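Putative SAM-dependent O-methyltranferase (Podospora anserina, PDB 4YMH) probably transfers methyl groups from S-adenosylmethionine to hydroxyl oxygens of acceptor molecules and binds the by-product S-adenosylhomocysteine. Local coordinates at residues L52-W56 and F225-T229; M57-R62 and A82-T87; T156-Q160 and D214-D218. One frame throughout, in Å; residues are numbered along the deposited sequence.

Interaction 1 (L52-W56 and F225-T229); sequences LQGSW and FDGVT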
# COMPACT_ATOMS: atom_id res chain seq x y z
N LEU A 52 -5.29 12.55 -1.18
CA LEU A 52 -4.94 11.24 -1.75
C LEU A 52 -5.04 10.17 -0.66
O LEU A 52 -5.58 9.08 -0.89
CB LEU A 52 -3.53 11.27 -2.36
CG LEU A 52 -3.05 9.98 -3.02
CD1 LEU A 52 -4.00 9.57 -4.16
CD2 LEU A 52 -1.62 10.15 -3.55
N GLN A 53 -4.55 10.49 0.54
CA GLN A 53 -4.66 9.56 1.66
C GLN A 53 -6.10 9.28 1.99
O GLN A 53 -6.46 8.17 2.36
CB GLN A 53 -3.94 10.08 2.91
CG GLN A 53 -2.44 10.03 2.83
CD GLN A 53 -1.79 10.55 4.11
OE1 GLN A 53 -1.41 11.72 4.18
NE2 GLN A 53 -1.68 9.68 5.11
N GLY A 54 -6.95 10.30 1.86
CA GLY A 54 -8.39 10.11 2.01
C GLY A 54 -8.96 9.08 1.04
O GLY A 54 -9.72 8.18 1.41
N SER A 55 -8.58 9.22 -0.23
CA SER A 55 -8.99 8.23 -1.23
C SER A 55 -8.50 6.83 -0.86
O SER A 55 -9.22 5.85 -1.03
CB SER A 55 -8.48 8.62 -2.61
OG SER A 55 -9.08 9.85 -3.01
N TRP A 56 -7.28 6.75 -0.34
CA TRP A 56 -6.71 5.47 0.08
C TRP A 56 -7.50 4.84 1.24
O TRP A 56 -7.76 3.64 1.25
CB TRP A 56 -5.24 5.66 0.47
CG TRP A 56 -4.64 4.53 1.24
CD1 TRP A 56 -4.34 3.28 0.78
CD2 TRP A 56 -4.22 4.56 2.61
NE1 TRP A 56 -3.76 2.53 1.77
CE2 TRP A 56 -3.68 3.29 2.91
CE3 TRP A 56 -4.24 5.54 3.61
CZ2 TRP A 56 -3.17 2.98 4.16
CZ3 TRP A 56 -3.74 5.23 4.85
CH2 TRP A 56 -3.21 3.96 5.12
N PHE A 225 3.35 7.55 1.34
CA PHE A 225 2.97 8.71 2.15
C PHE A 225 4.13 9.05 3.10
O PHE A 225 5.26 9.18 2.65
CB PHE A 225 1.66 8.42 2.89
CG PHE A 225 0.51 8.04 1.98
CD1 PHE A 225 0.23 8.80 0.85
CD2 PHE A 225 -0.28 6.93 2.23
CE1 PHE A 225 -0.83 8.47 0.00
CE2 PHE A 225 -1.34 6.60 1.38
CZ PHE A 225 -1.60 7.37 0.26
N ASP A 226 3.86 9.18 4.39
CA ASP A 226 4.93 9.51 5.35
C ASP A 226 5.37 8.23 6.08
O ASP A 226 5.80 8.26 7.23
CB ASP A 226 4.44 10.59 6.34
CG ASP A 226 5.57 11.17 7.21
OD1 ASP A 226 6.75 11.13 6.80
OD2 ASP A 226 5.25 11.68 8.31
N GLY A 227 5.25 7.09 5.39
CA GLY A 227 5.62 5.81 5.96
C GLY A 227 4.41 5.17 6.63
O GLY A 227 3.85 5.73 7.56
N VAL A 228 4.02 3.99 6.16
CA VAL A 228 2.85 3.32 6.74
C VAL A 228 3.23 1.91 7.17
O VAL A 228 3.58 1.08 6.33
CB VAL A 228 1.69 3.24 5.74
CG1 VAL A 228 0.51 2.44 6.34
CG2 VAL A 228 1.26 4.67 5.32
N THR A 229 3.17 1.65 8.47
CA THR A 229 3.44 0.30 8.94
C THR A 229 2.15 -0.52 8.95
O THR A 229 1.18 -0.15 9.59
CB THR A 229 4.08 0.29 10.34
OG1 THR A 229 5.28 1.08 10.31
CG2 THR A 229 4.42 -1.12 10.72
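F225 reaches across to helix 51-64 with its phenyl ring, and L52, Q53 and W56 each meet that ring differently. Q53 lies over one face. Its CG stands 3.5 Å from the centroid of the F225 ring and 8° off the normal, a CH-pi contact centred on the ring. The two side chains run antiparallel to one another, so the chain of Q53, extended beyond CG, leads back along the phenylalanine and brings CD to 4.0 Å from F225 CG. The amide at its end keeps a polar tether, a weak hydrogen bond from Q53 NE2 to D172, while the methylene covers the aromatic face.

L52 and W56 meet the ring near its plane. L52 CD2 touches F225 CE1 at 4.0 Å. On the W56 side the roles change: F225 CE2 projects over a face of the indole, offset toward its rim, and lies 3.7 Å from W56 CD2. The planes are inclined at 58° and the centroids of the phenyl and the six-membered indole ring are 5.4 Å apart, an oblique aromatic pair. Because W56 CG is anti to the backbone N (chi1 165°), the indole extends away from its helix, and its far corner CH2 comes to 4.2 Å from V228 CG1, which points back at it from the strand.

The bound S-adenosylhomocysteine lies about 6 Å from the side chain of Q53, which places this cluster close to the cofactor pocket. L52 also packs on helix 10-22 and W56 on L170 of strand 167-171, while V228 begins strand 228-233, the neighbour of 167-171 in the sheet. L222 and L220 of the second subunit pack on F225 and W56, so the contact joins helix, sheet and dimer partner.

Interaction 2 (M57-R62 and A82-T87); sequences MIFTAR and AWYEGT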
# COMPACT_ATOMS: atom_id res chain seq x y z
N MET A 57 -7.88 5.66 2.22
CA MET A 57 -8.64 5.16 3.34
C MET A 57 -10.00 4.64 2.89
O MET A 57 -10.41 3.55 3.29
CB MET A 57 -8.81 6.26 4.41
CG MET A 57 -7.49 6.68 5.04
SD MET A 57 -7.72 8.01 6.24
CE MET A 57 -8.04 9.38 5.20
N ILE A 58 -10.68 5.40 2.04
CA ILE A 58 -11.99 4.99 1.56
C ILE A 58 -11.90 3.70 0.73
O ILE A 58 -12.70 2.77 0.90
CB ILE A 58 -12.67 6.10 0.74
CG1 ILE A 58 -12.95 7.31 1.66
CG2 ILE A 58 -13.96 5.59 0.12
CD1 ILE A 58 -13.56 8.49 0.96
N PHE A 59 -10.91 3.65 -0.16
CA PHE A 59 -10.68 2.45 -0.98
C PHE A 59 -10.44 1.23 -0.09
O PHE A 59 -11.05 0.17 -0.27
CB PHE A 59 -9.50 2.66 -1.93
CG PHE A 59 -9.27 1.51 -2.91
CD1 PHE A 59 -8.62 0.35 -2.52
CD2 PHE A 59 -9.71 1.61 -4.23
CE1 PHE A 59 -8.41 -0.70 -3.42
CE2 PHE A 59 -9.49 0.58 -5.14
CZ PHE A 59 -8.86 -0.58 -4.73
N THR A 60 -9.54 1.40 0.86
CA THR A 60 -9.16 0.33 1.77
C THR A 60 -10.36 -0.19 2.57
O THR A 60 -10.54 -1.40 2.73
CB THR A 60 -8.06 0.81 2.74
OG1 THR A 60 -6.93 1.24 1.96
CG2 THR A 60 -7.62 -0.29 3.68
N ALA A 61 -11.19 0.73 3.05
CA ALA A 61 -12.41 0.34 3.76
C ALA A 61 -13.43 -0.38 2.85
O ALA A 61 -14.06 -1.34 3.28
CB ALA A 61 -13.07 1.56 4.39
N ARG A 62 -13.62 0.10 1.63
CA ARG A 62 -14.57 -0.57 0.73
C ARG A 62 -14.07 -1.96 0.36
O ARG A 62 -14.86 -2.89 0.18
CB ARG A 62 -14.80 0.26 -0.53
CG ARG A 62 -15.58 1.56 -0.25
CD ARG A 62 -16.32 2.07 -1.46
NE ARG A 62 -17.06 3.30 -1.15
CZ ARG A 62 -16.85 4.48 -1.72
NH1 ARG A 62 -15.93 4.61 -2.67
NH2 ARG A 62 -17.57 5.53 -1.36
N ALA A 82 -13.54 9.77 6.53
CA ALA A 82 -13.13 8.90 5.42
C ALA A 82 -13.57 7.45 5.67
O ALA A 82 -14.17 6.82 4.79
CB ALA A 82 -11.62 8.96 5.20
N TRP A 83 -13.28 6.93 6.86
CA TRP A 83 -13.72 5.58 7.22
C TRP A 83 -15.24 5.44 7.13
O TRP A 83 -15.78 4.43 6.64
CB TRP A 83 -13.25 5.21 8.65
CG TRP A 83 -11.76 5.26 8.87
CD1 TRP A 83 -11.10 5.93 9.87
CD2 TRP A 83 -10.74 4.61 8.09
NE1 TRP A 83 -9.75 5.75 9.75
CE2 TRP A 83 -9.50 4.94 8.67
CE3 TRP A 83 -10.76 3.79 6.96
CZ2 TRP A 83 -8.29 4.48 8.15
CZ3 TRP A 83 -9.56 3.33 6.45
CH2 TRP A 83 -8.34 3.67 7.05
N TYR A 84 -15.93 6.46 7.64
CA TYR A 84 -17.38 6.53 7.57
C TYR A 84 -17.86 6.39 6.13
O TYR A 84 -18.75 5.57 5.83
CB TYR A 84 -17.87 7.86 8.20
CG TYR A 84 -19.37 8.07 8.16
CD1 TYR A 84 -20.21 7.51 9.12
CD2 TYR A 84 -19.95 8.83 7.15
CE1 TYR A 84 -21.58 7.70 9.08
CE2 TYR A 84 -21.33 9.03 7.10
CZ TYR A 84 -22.14 8.46 8.06
OH TYR A 84 -23.50 8.65 8.02
N GLU A 85 -17.27 7.16 5.22
CA GLU A 85 -17.66 7.08 3.81
C GLU A 85 -17.39 5.69 3.24
O GLU A 85 -18.16 5.17 2.42
CB GLU A 85 -16.92 8.14 2.98
CG GLU A 85 -17.40 9.58 3.16
CD GLU A 85 -18.76 9.86 2.55
OE1 GLU A 85 -19.34 8.96 1.89
OE2 GLU A 85 -19.26 10.99 2.72
N GLY A 86 -16.28 5.09 3.67
CA GLY A 86 -15.90 3.79 3.14
C GLY A 86 -16.71 2.63 3.68
O GLY A 86 -16.59 1.51 3.19
N THR A 87 -17.52 2.89 4.71
CA THR A 87 -18.34 1.83 5.29
C THR A 87 -19.85 2.13 5.32
O THR A 87 -20.58 1.59 6.16
CB THR A 87 -17.88 1.53 6.73
OG1 THR A 87 -17.90 2.74 7.50
CG2 THR A 87 -16.48 0.94 6.72
O HOH W 1 -16.89 -1.55 3.88
O HOH W 2 -18.94 3.45 0.71
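The six-membered ring of W83 carries M57 on one face and A61 at its edge. M57 CB lies 3.9 Å from the W83 ring centroid, and M57 SD sits over the same face at 4.5 Å from that centroid, a Met-aromatic contact. The methionine bends at chi3 (-73°), which brings its CE to 3.6 Å from A82 CB. A61 CB approaches near the ring plane, 4.1 Å from W83 CE3. The R62 guanidinium has I58 CG2 of its own helix over its centre and a water in its plane at the edge; this water accepts from R62 NE and donates to E85 O.

The segments 57-62 and 82-86 of helices 51-64 and 78-86 cross at -38° with their axes 7.8 Å apart. G86 permits this: a CB on it would collide with A61 CB. A second water donates to both A61 O and G86 O.

This packing sets M57 about 5 Å, side chain to nearest atom, from the bound S-adenosylhomocysteine. The E85 carboxylate is bound by R88 and Y114, and its OE1 stays 5.0 Å from R62 NH2. Dispersion, sulfur-aromatic and CH-pi contacts thus hold the buried interface, whereas its polar links pass through water.

Interaction 3 (T156-Q160 and D214-D218); sequences TILDQ and DPRID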
# COMPACT_ATOMS: atom_id res chain seq x y z
N THR A 156 -0.91 -2.87 23.63
CA THR A 156 -2.22 -3.02 24.26
C THR A 156 -3.10 -3.78 23.29
O THR A 156 -3.75 -4.78 23.66
CB THR A 156 -2.84 -1.66 24.63
OG1 THR A 156 -2.11 -1.08 25.71
CG2 THR A 156 -4.30 -1.82 25.06
N ILE A 157 -3.03 -3.37 22.03
CA ILE A 157 -3.92 -3.92 21.01
C ILE A 157 -3.68 -5.42 20.90
O ILE A 157 -4.62 -6.21 20.88
CB ILE A 157 -3.71 -3.22 19.66
CG1 ILE A 157 -4.36 -1.84 19.72
CG2 ILE A 157 -4.29 -4.04 18.54
CD1 ILE A 157 -3.91 -0.91 18.62
N LEU A 158 -2.42 -5.82 20.91
CA LEU A 158 -2.18 -7.24 20.75
C LEU A 158 -2.46 -7.97 22.06
O LEU A 158 -3.03 -9.07 22.04
CB LEU A 158 -0.76 -7.50 20.30
CG LEU A 158 -0.47 -6.85 18.95
CD1 LEU A 158 1.02 -6.93 18.67
CD2 LEU A 158 -1.27 -7.52 17.83
N ASP A 159 -2.11 -7.35 23.19
CA ASP A 159 -2.21 -8.06 24.46
C ASP A 159 -3.67 -8.37 24.78
O ASP A 159 -3.98 -9.44 25.32
CB ASP A 159 -1.60 -7.26 25.61
CG ASP A 159 -0.07 -7.26 25.59
OD1 ASP A 159 0.55 -8.00 24.79
OD2 ASP A 159 0.52 -6.52 26.41
N GLN A 160 -4.56 -7.44 24.44
CA GLN A 160 -5.98 -7.57 24.78
C GLN A 160 -6.82 -8.13 23.63
O GLN A 160 -8.04 -8.23 23.75
CB GLN A 160 -6.55 -6.22 25.21
CG GLN A 160 -5.79 -5.60 26.35
CD GLN A 160 -6.48 -4.39 26.96
OE1 GLN A 160 -5.89 -3.65 27.76
NE2 GLN A 160 -7.73 -4.19 26.58
N ASP A 214 8.46 -9.02 18.03
CA ASP A 214 7.20 -9.55 18.55
C ASP A 214 6.77 -10.77 17.74
O ASP A 214 6.46 -10.65 16.56
CB ASP A 214 6.11 -8.47 18.53
CG ASP A 214 4.89 -8.85 19.37
OD1 ASP A 214 4.46 -10.02 19.36
OD2 ASP A 214 4.35 -7.96 20.05
N PRO A 215 6.76 -11.94 18.38
CA PRO A 215 6.52 -13.18 17.63
C PRO A 215 5.06 -13.35 17.19
O PRO A 215 4.76 -14.31 16.50
CB PRO A 215 6.92 -14.28 18.61
CG PRO A 215 6.71 -13.68 19.96
CD PRO A 215 7.00 -12.20 19.81
N ARG A 216 4.19 -12.43 17.58
CA ARG A 216 2.76 -12.59 17.27
C ARG A 216 2.38 -12.03 15.90
O ARG A 216 1.31 -12.35 15.37
CB ARG A 216 1.91 -11.93 18.36
CG ARG A 216 2.02 -12.58 19.72
CD ARG A 216 1.33 -11.73 20.80
NE ARG A 216 1.96 -10.42 20.92
CZ ARG A 216 1.66 -9.52 21.85
NH1 ARG A 216 0.73 -9.79 22.75
NH2 ARG A 216 2.29 -8.36 21.89
N ILE A 217 3.26 -11.22 15.32
CA ILE A 217 2.86 -10.40 14.18
C ILE A 217 3.77 -10.48 12.96
O ILE A 217 4.97 -10.72 13.09
CB ILE A 217 2.75 -8.91 14.60
CG1 ILE A 217 4.05 -8.44 15.28
CG2 ILE A 217 1.56 -8.70 15.51
CD1 ILE A 217 4.07 -6.96 15.65
N ASP A 218 3.17 -10.25 11.79
CA ASP A 218 3.90 -9.95 10.56
C ASP A 218 3.85 -8.45 10.32
O ASP A 218 2.80 -7.81 10.51
CB ASP A 218 3.31 -10.69 9.34
CG ASP A 218 3.64 -12.17 9.32
OD1 ASP A 218 4.65 -12.59 9.94
OD2 ASP A 218 2.87 -12.92 8.68
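D214, the first residue of its segment, touches helix 150-159 lightly, its OD2 lying 3.7 Å from L158 CD1. Its larger task is to hold R216. D214 OD1 accepts from the backbone N of R216 at 3.0 Å, closing an Asx turn within the type I turn that runs from D214 to I217. The same oxygen uses its syn lone pair for R216 NE, while D214 OD2 takes R216 NH2 at 2.8 Å in an almost straight bond (174°). This side-on salt bridge fixes the guanidinium in rotation.

Past P215, the chain of R216 bends at chi3 (-62°) and lays the guanidinium across the helix end. One face is covered by L158 CB, centred over the group and 3.5 Å from R216 CZ. From the edge, R216 NH1 makes a salt bridge to D159 OD1 at 2.7 Å (165°), nearly along the C-O direction of the carboxylate; a weak bond from NH2 goes to the same oxygen. The D159 carboxylate is tilted against the guanidinium plane. W233 of strand 228-233 packs against both L158 and R216.

I217 then opens strand 217-222. Its CG2 meets the fork of L158, 3.7 Å from CD1 and 3.8 Å from CD2, with the side chains crossing at about a right angle.

Replacing R216 by a leucine would probably leave D159 without its close salt-bridge partner and D214 OD2 without its donor, with only the backbone bond to OD1 still holding the D214 carboxylate.

The contact thus joins the C-terminal end of helix 150-159 to the turn leading into outer strand 217-222. With one guanidinium shared between two carboxylates, the salt-bridge network probably keeps both acids ionised, while the leucine and isoleucine make an apolar contact beside it.

How the interactions relate
Interactions 1 and 2 occupy successive turns of helix 51-64, their centres about 13 Å apart: 52-56 faces the sheet end at 225-229, and 57-62 packs on helix 78-86. The centre of interaction 3 lies about 23 Å from that of interaction 1 and about 25 Å from that of interaction 2, toward the outer strand 217-222. That strand and 228-233 are sequential and adjacent in the seven-stranded Rossmann-like sheet, so interactions 1 and 3 share it. Along the chain, interactions 2 and 3 follow in series, both nested inside the loop closed by interaction 1. The first two lie beside the cofactor pocket, whereas the third, tying helix 150-159 to the antiparallel edge, lies away from the annotated sites.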